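Local atomic coordinates of genome polyprotein (Rhinovirus C, PDB entry 6KU7), a protein that is the 3C cysteine protease, a chymotrypsin-like enzyme that probably makes most of the cleavages in the viral polyprotein. Residues L34-N39 and R90-F95. Sequence-based numbering, arbitrary orientation.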
loop_
_atom_site.group_PDB
_atom_site.type_symbol
_atom_site.label_atom_id
_atom_site.label_comp_id
_atom_site.label_asym_id
_atom_site.label_seq_id
_atom_site.Cartn_x
_atom_site.Cartn_y
_atom_site.Cartn_z
ATOM N N LEU A 34 3.156 -0.127 -4.794
ATOM C CA LEU A 34 2.393 -1.229 -5.392
ATOM C C LEU A 34 1.791 -0.781 -6.727
ATOM O O LEU A 34 0.894 0.071 -6.754
ATOM C CB LEU A 34 1.297 -1.714 -4.438
ATOM C CG LEU A 34 0.227 -2.678 -4.980
ATOM C CD1 LEU A 34 0.799 -4.064 -5.197
ATOM C CD2 LEU A 34 -0.996 -2.767 -4.062
ATOM N N GLY A 35 2.268 -1.361 -7.825
ATOM C CA GLY A 35 1.607 -1.158 -9.111
ATOM C C GLY A 35 0.230 -1.816 -9.146
ATOM O O GLY A 35 0.040 -2.942 -8.677
ATOM N N ILE A 36 -0.745 -1.104 -9.711
ATOM C CA ILE A 36 -2.129 -1.572 -9.746
ATOM C C ILE A 36 -2.556 -1.993 -11.152
ATOM O O ILE A 36 -3.120 -3.074 -11.342
ATOM C CB ILE A 36 -3.089 -0.515 -9.164
ATOM C CG1 ILE A 36 -2.779 -0.314 -7.691
ATOM C CG2 ILE A 36 -4.533 -0.983 -9.288
ATOM C CD1 ILE A 36 -2.604 1.089 -7.377
ATOM N N HIS A 37 -2.378 -1.110 -12.123
ATOM C CA HIS A 37 -2.719 -1.431 -13.501
ATOM C C HIS A 37 -2.034 -0.443 -14.422
ATOM O O HIS A 37 -1.835 0.710 -14.046
ATOM C CB HIS A 37 -4.231 -1.389 -13.716
ATOM C CG HIS A 37 -4.811 -0.012 -13.641
ATOM N ND1 HIS A 37 -4.951 0.796 -14.748
ATOM C CD2 HIS A 37 -5.277 0.703 -12.591
ATOM C CE1 HIS A 37 -5.482 1.948 -14.383
ATOM N NE2 HIS A 37 -5.689 1.917 -13.080
ATOM N N ASP A 38 -1.684 -0.874 -15.628
ATOM C CA ASP A 38 -1.059 0.047 -16.562
ATOM C C ASP A 38 0.140 0.718 -15.889
ATOM O O ASP A 38 1.025 0.045 -15.378
ATOM C CB ASP A 38 -2.088 1.051 -17.088
ATOM C CG ASP A 38 -3.212 0.379 -17.856
ATOM O OD1 ASP A 38 -2.978 -0.059 -18.999
ATOM O OD2 ASP A 38 -4.331 0.282 -17.320
ATOM N N ASN A 39 0.158 2.046 -15.901
ATOM C CA ASN A 39 1.225 2.829 -15.285
ATOM C C ASN A 39 0.792 3.466 -13.956
ATOM O O ASN A 39 1.419 4.414 -13.496
ATOM C CB ASN A 39 1.734 3.908 -16.249
ATOM C CG ASN A 39 0.705 4.994 -16.519
ATOM O OD1 ASN A 39 -0.499 4.752 -16.495
ATOM N ND2 ASN A 39 1.182 6.200 -16.785
ATOM N N ARG A 90 0.898 -5.637 -14.174
ATOM C CA ARG A 90 -0.162 -6.637 -14.217
ATOM C C ARG A 90 -1.381 -6.118 -13.468
ATOM O O ARG A 90 -1.264 -5.583 -12.358
ATOM C CB ARG A 90 0.321 -7.945 -13.600
ATOM C CG ARG A 90 -0.782 -8.796 -13.013
ATOM C CD ARG A 90 -0.181 -10.006 -12.303
ATOM N NE ARG A 90 -1.127 -10.750 -11.505
ATOM C CZ ARG A 90 -0.810 -11.363 -10.365
ATOM N NH1 ARG A 90 0.437 -11.292 -9.894
ATOM N NH2 ARG A 90 -1.735 -12.051 -9.680
ATOM N N ASP A 91 -2.545 -6.244 -14.098
ATOM C CA ASP A 91 -3.768 -5.619 -13.602
ATOM C C ASP A 91 -4.313 -6.420 -12.428
ATOM O O ASP A 91 -4.823 -7.527 -12.604
ATOM C CB ASP A 91 -4.794 -5.526 -14.726
ATOM C CG ASP A 91 -6.025 -4.729 -14.339
ATOM O OD1 ASP A 91 -6.150 -4.297 -13.170
ATOM O OD2 ASP A 91 -6.894 -4.542 -15.218
ATOM N N ILE A 92 -4.227 -5.861 -11.222
ATOM C CA ILE A 92 -4.645 -6.592 -10.033
ATOM C C ILE A 92 -5.968 -6.077 -9.491
ATOM O O ILE A 92 -6.371 -6.459 -8.381
ATOM C CB ILE A 92 -3.554 -6.562 -8.948
ATOM C CG1 ILE A 92 -3.208 -5.126 -8.576
ATOM C CG2 ILE A 92 -2.297 -7.323 -9.402
ATOM C CD1 ILE A 92 -2.541 -4.985 -7.211
ATOM N N ARG A 93 -6.666 -5.219 -10.249
ATOM C CA ARG A 93 -7.916 -4.629 -9.768
ATOM C C ARG A 93 -8.956 -5.687 -9.424
ATOM O O ARG A 93 -9.738 -5.508 -8.478
ATOM C CB ARG A 93 -8.476 -3.649 -10.802
ATOM C CG ARG A 93 -7.777 -2.307 -10.741
ATOM C CD ARG A 93 -8.235 -1.363 -11.826
ATOM N NE ARG A 93 -7.837 -1.831 -13.149
ATOM C CZ ARG A 93 -8.010 -1.113 -14.252
ATOM N NH1 ARG A 93 -8.546 0.097 -14.157
ATOM N NH2 ARG A 93 -7.629 -1.591 -15.433
ATOM N N ARG A 94 -8.958 -6.805 -10.144
ATOM C CA ARG A 94 -9.921 -7.861 -9.867
ATOM C C ARG A 94 -9.778 -8.433 -8.457
ATOM O O ARG A 94 -10.737 -9.025 -7.947
ATOM C CB ARG A 94 -9.778 -8.969 -10.918
ATOM C CG ARG A 94 -8.577 -9.886 -10.680
ATOM C CD ARG A 94 -8.208 -10.730 -11.903
ATOM N NE ARG A 94 -7.894 -9.924 -13.086
ATOM C CZ ARG A 94 -6.843 -10.123 -13.888
ATOM N NH1 ARG A 94 -5.971 -11.089 -13.634
ATOM N NH2 ARG A 94 -6.645 -9.339 -14.943
ATOM N N PHE A 95 -8.617 -8.274 -7.809
ATOM C CA PHE A 95 -8.404 -8.784 -6.453
ATOM C C PHE A 95 -8.647 -7.737 -5.379
ATOM O O PHE A 95 -8.504 -8.042 -4.187
ATOM C CB PHE A 95 -6.980 -9.323 -6.280
ATOM C CG PHE A 95 -6.545 -10.276 -7.368
ATOM C CD1 PHE A 95 -7.215 -11.470 -7.575
ATOM C CD2 PHE A 95 -5.447 -9.975 -8.163
ATOM C CE1 PHE A 95 -6.806 -12.346 -8.567
ATOM C CE2 PHE A 95 -5.027 -10.832 -9.150
ATOM C CZ PHE A 95 -5.701 -12.026 -9.359
HETATM O O HOH W 1 -6.386 -1.405 -18.480
#
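The guanidinium of Arg93 lies flat on one face of the His37 ring. The planes are 2° apart and the centres 3.6 Å apart. Arg93 CZ sits over His37 CG, and NH1 over the ring centre. The bend at chi3 (-67°) turns the end of the arginine chain onto the ring.

Polar bonds hold both flat groups. Arg93 grips the Asp91 carboxylate side-on in a salt bridge, with NE and NH2: Arg93 NE meets Asp91 OD1 at 3.0 Å, and NH2 bonds to OD2. Asp91 OD1 also accepts from the backbone N of Arg93, an Asx turn, and this second donor comes from the opposite face of the carboxylate. Arg93 NH1 bonds to Phe185 O near the C-terminus. In the ring plane, His37 ND1 donates to Asp38 OD2 at 2.7 Å. A water donates to Asp38 OD2 and weakly accepts from Arg93 NH2.

One backbone hydrogen bond joins the segments, Ile92 N to Ile36 O, 3.0 Å and nearly straight. It fastens the interdomain loop to the end of barrel strand 29-37, where Ile36 and His37 form a classic beta bulge facing Cys40.

Apolar contacts lie near this bond. Leu34 CD1 and Ile92 CD1 meet tip to tip at 4.0 Å, beside helix 8-20. Ile36 CG2 packs on Arg93 CG.

Asp38 thus holds the ring and Asp91, with the Phe185 carbonyl, holds the guanidinium, which should limit the rotation of the stacked groups. Asp91 probably offsets the arginine charge beside His37.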